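Mitogen activated protein kinase, putative (Leishmania donovani, PDB 4QNY) probably transfers the gamma-phosphate of ATP to serine or threonine residues of protein substrates, as mitogen-activated protein kinases do. Local coordinates at residues D111-L116 against T152-L157; D106-D111 against L157-C162. All blocks are in the same frame, centred on the assembly; numbering follows the deposited sequence.

Running from the N terminus, the chain leaves strand 101-106 of the five-stranded sheet, crosses the hinge at 106-109, forms the short strand 110-111 and enters helix 112-117. Helix 124-143 and the catalytic loop follow, and strand 156-158 then brings the chain back. Contact 1, 111-116 with 152-157, closes the inner loop; in contact 2, 106-111 with 157-162, the antiparallel pairing of strands 110-111 and 156-158 closes a wider loop of some 45 residues around it. Asp111 and Leu157 belong to both. Together the contacts tie the hinge and the start of helix 112-117 to the catalytic loop and strand 156-158 beside the nucleotide, and Val115 packs on Thr110 and Val158 where they meet.

Contact 1: D111-L116 against T152-L157; sequences DLKQVL and TPANIL. With MG (magnesium ion), chain C; ANP (phosphoaminophosphonic acid-adenylate ester), chain D.
The end of the kinase catalytic loop and the start of strand 156-158 (TPANIL) lie here against the start of helix 112-117, where Leu112 and Lys113 meet Pro153 and Ile156. Ile156 O receives Leu112 N at 3.0 Å, the donor lying nearly along the C=O axis, while weaker bonds run from Leu112 N and Lys113 N to Pro153 O. Beside these bonds Leu112 crosses Ile156 obliquely, its CD1 3.7 Å from Ile156 CG2, and Ile215 of helix 206-219 touches both. Lys113 has CG anti to its backbone N (chi1 174°), which carries the extended chain past Ala154 with CD 4.0 Å from Ala154 CB. Asp111, the N-cap, forms an antiparallel non-hydrogen-bonded pair with Leu157; CB rests 3.7 Å from Leu157 CD2, and OD1 accepts weakly from Lys113 N. Its OD2 accepts from the nucleotide's O2', though the modelled 2.4 Å is shorter than expected and its exact length doubtful, and Ala154 O takes O3' at 2.8 Å. Next along, Asn155 OD1 binds magnesium at 2.1 Å, with Asp168 a further ligand. Each segment thus meets one ribose hydroxyl, and the same short loop that receives the sugar also places a metal ligand beside the phosphates.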
ATOM      1  N   ASP A 111       3.728  -5.204 -10.619  1.00 19.47           N
ATOM      2  CA  ASP A 111       3.554  -4.027  -9.774  1.00 28.19           C
ATOM      3  C   ASP A 111       4.684  -3.019  -9.992  1.00 22.49           C
ATOM      4  O   ASP A 111       5.636  -3.287 -10.728  1.00 18.90           O
ATOM      5  CB  ASP A 111       3.445  -4.424  -8.294  1.00 28.69           C
ATOM      6  CG  ASP A 111       4.691  -5.110  -7.768  1.00 31.41           C
ATOM      7  OD1 ASP A 111       5.790  -4.535  -7.880  1.00 30.95           O
ATOM      8  OD2 ASP A 111       4.583  -6.232  -7.235  1.00 39.45           O
ATOM      9  N   LEU A 112       4.577  -1.866  -9.340  1.00 17.60           N
ATOM     10  CA  LEU A 112       5.473  -0.743  -9.609  1.00 20.94           C
ATOM     11  C   LEU A 112       6.917  -0.927  -9.123  1.00 29.97           C
ATOM     12  O   LEU A 112       7.832  -0.371  -9.721  1.00 32.20           O
ATOM     13  CB  LEU A 112       4.897   0.538  -8.997  1.00 16.76           C
ATOM     14  CG  LEU A 112       3.839   1.274  -9.824  1.00 23.19           C
ATOM     15  CD1 LEU A 112       3.517   2.625  -9.203  1.00 19.36           C
ATOM     16  CD2 LEU A 112       4.304   1.439 -11.264  1.00 17.57           C
ATOM     17  N   LYS A 113       7.121  -1.677  -8.042  1.00 17.37           N
ATOM     18  CA  LYS A 113       8.462  -1.920  -7.503  1.00 25.67           C
ATOM     19  C   LYS A 113       9.396  -2.595  -8.515  1.00 31.01           C
ATOM     20  O   LYS A 113      10.522  -2.084  -8.755  1.00 33.96           O
ATOM     21  CB  LYS A 113       8.380  -2.785  -6.252  1.00 20.86           C
ATOM     22  CG  LYS A 113       9.738  -3.192  -5.729  1.00 17.80           C
ATOM     23  CD  LYS A 113       9.648  -3.953  -4.422  1.00 18.80           C
ATOM     24  CE  LYS A 113      11.042  -4.266  -3.899  1.00 20.12           C
ATOM     25  NZ  LYS A 113      11.008  -4.787  -2.508  1.00 36.17           N
ATOM     26  N   GLN A 114       8.987  -3.813  -8.948  1.00 32.72           N
ATOM     27  CA  GLN A 114       9.246  -4.402 -10.310  1.00 35.07           C
ATOM     28  C   GLN A 114       9.467  -3.568 -11.531  1.00 27.44           C
ATOM     29  O   GLN A 114      10.441  -3.778 -12.240  1.00 21.31           O
ATOM     30  CB  GLN A 114       8.097  -5.324 -10.704  1.00 42.15           C
ATOM     31  CG  GLN A 114       8.220  -6.967 -10.675  1.00 73.50           C
ATOM     32  CD  GLN A 114       7.362  -7.543  -9.537  1.00 77.79           C
ATOM     33  OE1 GLN A 114       6.520  -6.764  -9.158  1.00 85.14           O
ATOM     34  NE2 GLN A 114       7.374  -8.887  -9.259  1.00 74.86           N
ATOM     35  N   VAL A 115       8.475  -2.742 -11.851  1.00 33.49           N
ATOM     36  CA  VAL A 115       8.510  -1.901 -13.048  1.00 27.83           C
ATOM     37  C   VAL A 115       9.665  -0.915 -12.962  1.00 33.36           C
ATOM     38  O   VAL A 115      10.376  -0.672 -13.941  1.00 27.89           O
ATOM     39  CB  VAL A 115       7.176  -1.117 -13.249  1.00 22.46           C
ATOM     40  CG1 VAL A 115       7.359   0.050 -14.221  1.00 24.66           C
ATOM     41  CG2 VAL A 115       6.068  -2.038 -13.741  1.00 22.95           C
ATOM     42  N   LEU A 116       9.843  -0.357 -11.769  1.00 24.82           N
ATOM     43  CA  LEU A 116      10.914   0.590 -11.499  1.00 22.77           C
ATOM     44  C   LEU A 116      12.279  -0.094 -11.489  1.00 28.60           C
ATOM     45  O   LEU A 116      13.270   0.474 -11.952  1.00 21.23           O
ATOM     46  CB  LEU A 116      10.664   1.293 -10.164  1.00 20.16           C
ATOM     47  CG  LEU A 116       9.515   2.303 -10.136  1.00 20.32           C
ATOM     48  CD1 LEU A 116       9.116   2.629  -8.704  1.00 18.46           C
ATOM     49  CD2 LEU A 116       9.908   3.565 -10.885  1.00 24.36           C
ATOM     50  N   THR A 152       3.100   1.585  -0.922  1.00 18.30           N
ATOM     51  CA  THR A 152       4.442   1.356  -1.450  1.00 14.00           C
ATOM     52  C   THR A 152       4.322   0.841  -2.884  1.00 23.58           C
ATOM     53  O   THR A 152       3.276   0.309  -3.256  1.00 14.70           O
ATOM     54  CB  THR A 152       5.238   0.335  -0.594  1.00 17.26           C
ATOM     55  OG1 THR A 152       4.595  -0.944  -0.647  1.00 15.22           O
ATOM     56  CG2 THR A 152       5.342   0.796   0.854  1.00 18.53           C
ATOM     57  N   PRO A 153       5.384   1.004  -3.696  1.00 14.74           N
ATOM     58  CA  PRO A 153       5.373   0.512  -5.080  1.00 15.30           C
ATOM     59  C   PRO A 153       4.972  -0.957  -5.207  1.00 24.71           C
ATOM     60  O   PRO A 153       4.295  -1.323  -6.169  1.00 28.32           O
ATOM     61  CB  PRO A 153       6.822   0.712  -5.527  1.00 15.62           C
ATOM     62  CG  PRO A 153       7.289   1.875  -4.735  1.00 15.17           C
ATOM     63  CD  PRO A 153       6.612   1.761  -3.396  1.00 14.64           C
ATOM     64  N   ALA A 154       5.382  -1.780  -4.247  1.00 28.99           N
ATOM     65  CA  ALA A 154       5.068  -3.205  -4.271  1.00 20.19           C
ATOM     66  C   ALA A 154       3.576  -3.456  -4.072  1.00 19.04           C
ATOM     67  O   ALA A 154       3.048  -4.478  -4.507  1.00 16.81           O
ATOM     68  CB  ALA A 154       5.874  -3.944  -3.210  1.00 16.36           C
ATOM     69  N   ASN A 155       2.901  -2.518  -3.412  1.00 17.73           N
ATOM     70  CA  ASN A 155       1.469  -2.637  -3.165  1.00 27.85           C
ATOM     71  C   ASN A 155       0.637  -1.913  -4.222  1.00 30.80           C
ATOM     72  O   ASN A 155      -0.552  -1.664  -4.026  1.00 32.75           O
ATOM     73  CB  ASN A 155       1.126  -2.109  -1.770  1.00 15.32           C
ATOM     74  CG  ASN A 155       1.726  -2.959  -0.665  1.00 30.96           C
ATOM     75  OD1 ASN A 155       2.095  -4.110  -0.887  1.00 15.85           O
ATOM     76  ND2 ASN A 155       1.818  -2.396   0.536  1.00 14.93           N
ATOM     77  N   ILE A 156       1.272  -1.583  -5.342  1.00 34.67           N
ATOM     78  CA  ILE A 156       0.591  -0.930  -6.456  1.00 32.69           C
ATOM     79  C   ILE A 156       0.676  -1.787  -7.717  1.00 25.86           C
ATOM     80  O   ILE A 156       1.736  -1.891  -8.325  1.00 29.52           O
ATOM     81  CB  ILE A 156       1.193   0.456  -6.754  1.00 15.91           C
ATOM     82  CG1 ILE A 156       1.181   1.337  -5.502  1.00 16.52           C
ATOM     83  CG2 ILE A 156       0.440   1.124  -7.887  1.00 29.73           C
ATOM     84  CD1 ILE A 156      -0.203   1.741  -5.044  1.00 30.52           C
ATOM     85  N   LEU A 157      -0.444  -2.386  -8.113  1.00 23.57           N
ATOM     86  CA  LEU A 157      -0.463  -3.319  -9.239  1.00 19.52           C
ATOM     87  C   LEU A 157      -0.800  -2.634 -10.565  1.00 18.76           C
ATOM     88  O   LEU A 157      -1.716  -1.817 -10.635  1.00 18.73           O
ATOM     89  CB  LEU A 157      -1.461  -4.445  -8.969  1.00 18.98           C
ATOM     90  CG  LEU A 157      -1.204  -5.293  -7.720  1.00 39.10           C
ATOM     91  CD1 LEU A 157      -2.357  -6.254  -7.474  1.00 37.76           C
ATOM     92  CD2 LEU A 157       0.109  -6.048  -7.842  1.00 26.14           C
TER
HETATM   93 MG    MG C 401       2.433  -5.978  -0.062  1.00 16.03          MG
HETATM   94  PG  ANP D 402       0.156  -8.955   3.705  1.00113.16           P
HETATM   95  O1G ANP D 402       0.190 -10.406   3.344  1.00112.11           O
HETATM   96  O2G ANP D 402      -1.330  -8.435   3.612  1.00 39.62           O
HETATM   97  O3G ANP D 402       0.663  -8.777   5.194  1.00 61.08           O
HETATM   98  PB  ANP D 402       1.869  -8.933   1.447  1.00 24.36           P
HETATM   99  O1B ANP D 402       2.527 -10.149   2.013  1.00 41.58           O
HETATM  100  O2B ANP D 402       2.958  -8.053   0.768  1.00 13.73           O
HETATM  101  N3B ANP D 402       1.138  -8.037   2.668  1.00 33.02           N
HETATM  102  PA  ANP D 402       0.523  -8.561  -0.946  1.00 22.80           P
HETATM  103  O1A ANP D 402       1.174  -7.230  -0.939  1.00 20.43           O
HETATM  104  O2A ANP D 402      -0.999  -8.482  -1.095  1.00 21.54           O
HETATM  105  O3A ANP D 402       0.794  -9.373   0.402  1.00 30.52           O
HETATM  106  O5' ANP D 402       1.163  -9.410  -2.120  1.00 25.62           O
HETATM  107  C5' ANP D 402       2.592  -9.525  -2.290  1.00 26.91           C
HETATM  108  C4' ANP D 402       2.926  -9.380  -3.755  1.00 21.07           C
HETATM  109  O4' ANP D 402       2.118 -10.284  -4.535  1.00 22.84           O
HETATM  110  C3' ANP D 402       2.656  -8.008  -4.357  1.00 20.08           C
HETATM  111  O3' ANP D 402       3.740  -7.119  -4.112  1.00 25.61           O
HETATM  112  C2' ANP D 402       2.506  -8.333  -5.844  1.00 25.53           C
HETATM  113  O2' ANP D 402       3.769  -8.396  -6.498  1.00 21.23           O
HETATM  114  C1' ANP D 402       1.852  -9.720  -5.807  1.00 28.79           C
HETATM  115  N9  ANP D 402       0.407  -9.693  -6.007  1.00 26.50           N
HETATM  116  C8  ANP D 402      -0.557  -9.536  -5.050  1.00 18.58           C
HETATM  117  N7  ANP D 402      -1.787  -9.546  -5.513  1.00 16.66           N
HETATM  118  C5  ANP D 402      -1.610  -9.721  -6.876  1.00 11.82           C
HETATM  119  C6  ANP D 402      -2.531  -9.818  -7.944  1.00 15.93           C
HETATM  120  N6  ANP D 402      -3.854  -9.747  -7.793  1.00 21.42           N
HETATM  121  N1  ANP D 402      -2.029  -9.991  -9.188  1.00 18.56           N
HETATM  122  C2  ANP D 402      -0.704 -10.060  -9.345  1.00 15.93           C
HETATM  123  N3  ANP D 402       0.255  -9.984  -8.418  1.00 21.21           N
HETATM  124  C4  ANP D 402      -0.270  -9.813  -7.200  1.00 21.29           C
HETATM  125  O   HOH W   1       3.757  -5.058   1.093  1.00  4.12           O
HETATM  126  O   HOH W   2       3.912  -6.340  -1.441  1.00 29.32           O

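Contact 2: D106-D111 against L157-C162; sequences DIMETD and LVNTNC. With ANP (phosphoaminophosphonic acid-adenylate ester), chain D.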
ATOM      1  N   ASP A 106      -8.528 -10.788  -8.489  1.00 21.91           N
ATOM      2  CA  ASP A 106      -8.262 -10.571  -9.906  1.00 22.66           C
ATOM      3  C   ASP A 106      -6.757 -10.508 -10.144  1.00 22.28           C
ATOM      4  O   ASP A 106      -5.998 -10.125  -9.254  1.00 21.55           O
ATOM      5  CB  ASP A 106      -8.929  -9.285 -10.400  1.00 29.81           C
ATOM      6  CG  ASP A 106     -10.441  -9.388 -10.436  1.00 36.37           C
ATOM      7  OD1 ASP A 106     -10.957 -10.434 -10.884  1.00 38.51           O
ATOM      8  OD2 ASP A 106     -11.112  -8.421 -10.021  1.00 38.86           O
ATOM      9  N   ILE A 107      -6.327 -10.884 -11.342  1.00 25.47           N
ATOM     10  CA  ILE A 107      -4.903 -10.921 -11.649  1.00 32.11           C
ATOM     11  C   ILE A 107      -4.441  -9.630 -12.328  1.00 35.19           C
ATOM     12  O   ILE A 107      -5.142  -9.064 -13.169  1.00 32.06           O
ATOM     13  CB  ILE A 107      -4.553 -12.145 -12.539  1.00 26.03           C
ATOM     14  CG1 ILE A 107      -3.038 -12.275 -12.717  1.00 25.64           C
ATOM     15  CG2 ILE A 107      -5.262 -12.068 -13.885  1.00 27.43           C
ATOM     16  CD1 ILE A 107      -2.299 -12.559 -11.431  1.00 39.48           C
ATOM     17  N   MET A 108      -3.267  -9.154 -11.929  1.00 33.55           N
ATOM     18  CA  MET A 108      -2.624  -8.028 -12.590  1.00 32.76           C
ATOM     19  C   MET A 108      -1.256  -8.474 -13.095  1.00 30.90           C
ATOM     20  O   MET A 108      -0.667  -9.413 -12.560  1.00 26.33           O
ATOM     21  CB  MET A 108      -2.501  -6.832 -11.644  1.00 34.57           C
ATOM     22  CG  MET A 108      -3.840  -6.236 -11.223  1.00 21.54           C
ATOM     23  SD  MET A 108      -4.699  -5.395 -12.571  1.00 30.01           S
ATOM     24  CE  MET A 108      -3.667  -3.943 -12.773  1.00 21.16           C
ATOM     25  N   GLU A 109      -0.756  -7.802 -14.126  1.00 29.00           N
ATOM     26  CA  GLU A 109       0.467  -8.231 -14.798  1.00 36.16           C
ATOM     27  C   GLU A 109       1.705  -8.130 -13.904  1.00 31.17           C
ATOM     28  O   GLU A 109       2.528  -9.045 -13.876  1.00 36.25           O
ATOM     29  CB  GLU A 109       0.671  -7.417 -16.078  1.00 36.90           C
ATOM     30  CG  GLU A 109      -0.407  -7.658 -17.127  1.00 56.11           C
ATOM     31  CD  GLU A 109      -0.224  -6.811 -18.371  1.00 68.02           C
ATOM     32  OE1 GLU A 109       0.889  -6.281 -18.574  1.00 66.90           O
ATOM     33  OE2 GLU A 109      -1.193  -6.674 -19.147  1.00 74.72           O
ATOM     34  N   THR A 110       1.832  -7.025 -13.176  1.00 26.09           N
ATOM     35  CA  THR A 110       2.985  -6.805 -12.306  1.00 21.07           C
ATOM     36  C   THR A 110       2.699  -5.683 -11.311  1.00 23.84           C
ATOM     37  O   THR A 110       1.553  -5.262 -11.164  1.00 28.76           O
ATOM     38  CB  THR A 110       4.249  -6.459 -13.122  1.00 32.78           C
ATOM     39  OG1 THR A 110       5.354  -6.249 -12.236  1.00 37.32           O
ATOM     40  CG2 THR A 110       4.024  -5.205 -13.956  1.00 36.26           C
ATOM     41  N   ASP A 111       3.728  -5.204 -10.619  1.00 19.47           N
ATOM     42  CA  ASP A 111       3.554  -4.027  -9.774  1.00 28.19           C
ATOM     43  C   ASP A 111       4.684  -3.019  -9.992  1.00 22.49           C
ATOM     44  O   ASP A 111       5.636  -3.287 -10.728  1.00 18.90           O
ATOM     45  CB  ASP A 111       3.445  -4.424  -8.294  1.00 28.69           C
ATOM     46  CG  ASP A 111       4.691  -5.110  -7.768  1.00 31.41           C
ATOM     47  OD1 ASP A 111       5.790  -4.535  -7.880  1.00 30.95           O
ATOM     48  OD2 ASP A 111       4.583  -6.232  -7.235  1.00 39.45           O
ATOM     49  N   LEU A 157      -0.444  -2.386  -8.113  1.00 23.57           N
ATOM     50  CA  LEU A 157      -0.463  -3.319  -9.239  1.00 19.52           C
ATOM     51  C   LEU A 157      -0.800  -2.634 -10.565  1.00 18.76           C
ATOM     52  O   LEU A 157      -1.716  -1.817 -10.635  1.00 18.73           O
ATOM     53  CB  LEU A 157      -1.461  -4.445  -8.969  1.00 18.98           C
ATOM     54  CG  LEU A 157      -1.204  -5.293  -7.720  1.00 39.10           C
ATOM     55  CD1 LEU A 157      -2.357  -6.254  -7.474  1.00 37.76           C
ATOM     56  CD2 LEU A 157       0.109  -6.048  -7.842  1.00 26.14           C
ATOM     57  N   VAL A 158      -0.060  -2.982 -11.616  1.00 19.24           N
ATOM     58  CA  VAL A 158      -0.234  -2.339 -12.918  1.00 27.52           C
ATOM     59  C   VAL A 158      -0.182  -3.318 -14.091  1.00 29.24           C
ATOM     60  O   VAL A 158       0.379  -4.409 -13.983  1.00 36.25           O
ATOM     61  CB  VAL A 158       0.840  -1.252 -13.155  1.00 26.02           C
ATOM     62  CG1 VAL A 158       0.612  -0.056 -12.239  1.00 18.51           C
ATOM     63  CG2 VAL A 158       2.234  -1.828 -12.962  1.00 32.62           C
ATOM     64  N   ASN A 159      -0.778  -2.913 -15.209  1.00 31.05           N
ATOM     65  CA  ASN A 159      -0.713  -3.673 -16.453  1.00 34.37           C
ATOM     66  C   ASN A 159       0.048  -2.903 -17.527  1.00 36.81           C
ATOM     67  O   ASN A 159       0.510  -1.786 -17.290  1.00 33.33           O
ATOM     68  CB  ASN A 159      -2.118  -4.008 -16.960  1.00 23.05           C
ATOM     69  CG  ASN A 159      -2.869  -4.942 -16.034  1.00 39.67           C
ATOM     70  OD1 ASN A 159      -2.266  -5.736 -15.313  1.00 53.87           O
ATOM     71  ND2 ASN A 159      -4.193  -4.856 -16.054  1.00 34.12           N
ATOM     72  N   THR A 160       0.172  -3.500 -18.709  1.00 40.61           N
ATOM     73  CA  THR A 160       0.809  -2.835 -19.840  1.00 38.91           C
ATOM     74  C   THR A 160      -0.127  -1.759 -20.387  1.00 36.98           C
ATOM     75  O   THR A 160       0.298  -0.839 -21.088  1.00 46.01           O
ATOM     76  CB  THR A 160       1.180  -3.837 -20.955  1.00 45.77           C
ATOM     77  OG1 THR A 160       1.804  -4.987 -20.376  1.00 48.87           O
ATOM     78  CG2 THR A 160       2.135  -3.203 -21.958  1.00 53.54           C
ATOM     79  N   ASN A 161      -1.406  -1.877 -20.045  1.00 32.58           N
ATOM     80  CA  ASN A 161      -2.397  -0.860 -20.376  1.00 28.56           C
ATOM     81  C   ASN A 161      -2.273   0.354 -19.460  1.00 33.69           C
ATOM     82  O   ASN A 161      -3.038   1.313 -19.580  1.00 40.02           O
ATOM     83  CB  ASN A 161      -3.810  -1.437 -20.277  1.00 29.92           C
ATOM     84  CG  ASN A 161      -3.994  -2.681 -21.124  1.00 57.16           C
ATOM     85  OD1 ASN A 161      -3.464  -3.746 -20.806  1.00 64.93           O
ATOM     86  ND2 ASN A 161      -4.757  -2.554 -22.204  1.00 63.27           N
ATOM     87  N   CYS A 162      -1.313   0.286 -18.539  1.00 26.61           N
ATOM     88  CA  CYS A 162      -1.091   1.299 -17.507  1.00 34.57           C
ATOM     89  C   CYS A 162      -2.278   1.417 -16.551  1.00 32.20           C
ATOM     90  O   CYS A 162      -2.386   2.391 -15.807  1.00 31.50           O
ATOM     91  CB  CYS A 162      -0.778   2.662 -18.132  1.00 32.65           C
ATOM     92  SG  CYS A 162       0.915   2.826 -18.744  1.00 56.73           S
TER
HETATM   93  PG  ANP D 402       0.156  -8.955   3.705  1.00113.16           P
HETATM   94  O1G ANP D 402       0.190 -10.406   3.344  1.00112.11           O
HETATM   95  O2G ANP D 402      -1.330  -8.435   3.612  1.00 39.62           O
HETATM   96  O3G ANP D 402       0.663  -8.777   5.194  1.00 61.08           O
HETATM   97  PB  ANP D 402       1.869  -8.933   1.447  1.00 24.36           P
HETATM   98  O1B ANP D 402       2.527 -10.149   2.013  1.00 41.58           O
HETATM   99  O2B ANP D 402       2.958  -8.053   0.768  1.00 13.73           O
HETATM  100  N3B ANP D 402       1.138  -8.037   2.668  1.00 33.02           N
HETATM  101  PA  ANP D 402       0.523  -8.561  -0.946  1.00 22.80           P
HETATM  102  O1A ANP D 402       1.174  -7.230  -0.939  1.00 20.43           O
HETATM  103  O2A ANP D 402      -0.999  -8.482  -1.095  1.00 21.54           O
HETATM  104  O3A ANP D 402       0.794  -9.373   0.402  1.00 30.52           O
HETATM  105  O5' ANP D 402       1.163  -9.410  -2.120  1.00 25.62           O
HETATM  106  C5' ANP D 402       2.592  -9.525  -2.290  1.00 26.91           C
HETATM  107  C4' ANP D 402       2.926  -9.380  -3.755  1.00 21.07           C
HETATM  108  O4' ANP D 402       2.118 -10.284  -4.535  1.00 22.84           O
HETATM  109  C3' ANP D 402       2.656  -8.008  -4.357  1.00 20.08           C
HETATM  110  O3' ANP D 402       3.740  -7.119  -4.112  1.00 25.61           O
HETATM  111  C2' ANP D 402       2.506  -8.333  -5.844  1.00 25.53           C
HETATM  112  O2' ANP D 402       3.769  -8.396  -6.498  1.00 21.23           O
HETATM  113  C1' ANP D 402       1.852  -9.720  -5.807  1.00 28.79           C
HETATM  114  N9  ANP D 402       0.407  -9.693  -6.007  1.00 26.50           N
HETATM  115  C8  ANP D 402      -0.557  -9.536  -5.050  1.00 18.58           C
HETATM  116  N7  ANP D 402      -1.787  -9.546  -5.513  1.00 16.66           N
HETATM  117  C5  ANP D 402      -1.610  -9.721  -6.876  1.00 11.82           C
HETATM  118  C6  ANP D 402      -2.531  -9.818  -7.944  1.00 15.93           C
HETATM  119  N6  ANP D 402      -3.854  -9.747  -7.793  1.00 21.42           N
HETATM  120  N1  ANP D 402      -2.029  -9.991  -9.188  1.00 18.56           N
HETATM  121  C2  ANP D 402      -0.704 -10.060  -9.345  1.00 15.93           C
HETATM  122  N3  ANP D 402       0.255  -9.984  -8.418  1.00 21.21           N
HETATM  123  C4  ANP D 402      -0.270  -9.813  -7.200  1.00 21.29           C
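Glu109 and Asn159 cross at about a right angle where the hinge meets the turn after strand 156-158, yet their carboxylate and amide planes lie only 24° apart. Asn159 CG stands anti to its carbonyl carbon (chi1 -65°), and OD1 meets the backbone of Glu109: Glu109 N donates to it over 2.8 Å in a nearly straight bond of 167°. Glu109 CG passes close to the same oxygen, and beyond it the chain runs extended to Thr160. There OE1 accepts from the hydroxyl OG1, in a bond whose very short modelled length is doubtful, and, more weakly, from Thr160 N. This carboxylate thus reaches the start of the type I turn Asn159-Cys162.

Met108 comes from the other side of the amide. Its chain, bent at chi2 and chi3, crosses Asn159 at about a right angle and sets CE 3.4 Å from both Asn159 OD1 and ND2. Closer to the backbone it slants across Leu157, CB to CB 3.7 Å. Leu157 CD1 in turn lies 3.6 Å from C5 of the adenine. On the opposite face of the small sheet, Thr110 CG2 meets Val158 CG2 at 3.9 Å, and two backbone bonds, Thr110 N to Val158 O and Val158 N to Thr110 O, complete the hydrogen-bonded pair.

The hinge backbone reads the adenine edge as in other protein kinases: Asp106 O accepts from N6, and Met108 N donates to N1 at 3.1 Å. Met108 therefore uses its backbone for the base and its side chain for Leu157 and Asn159. Asn159 OD1 holds the Glu109 N-H, and the Glu109 carboxylate in return holds Thr160 in the turn, so hinge and strand 156-158 are fastened together from the adenine outward to the turn.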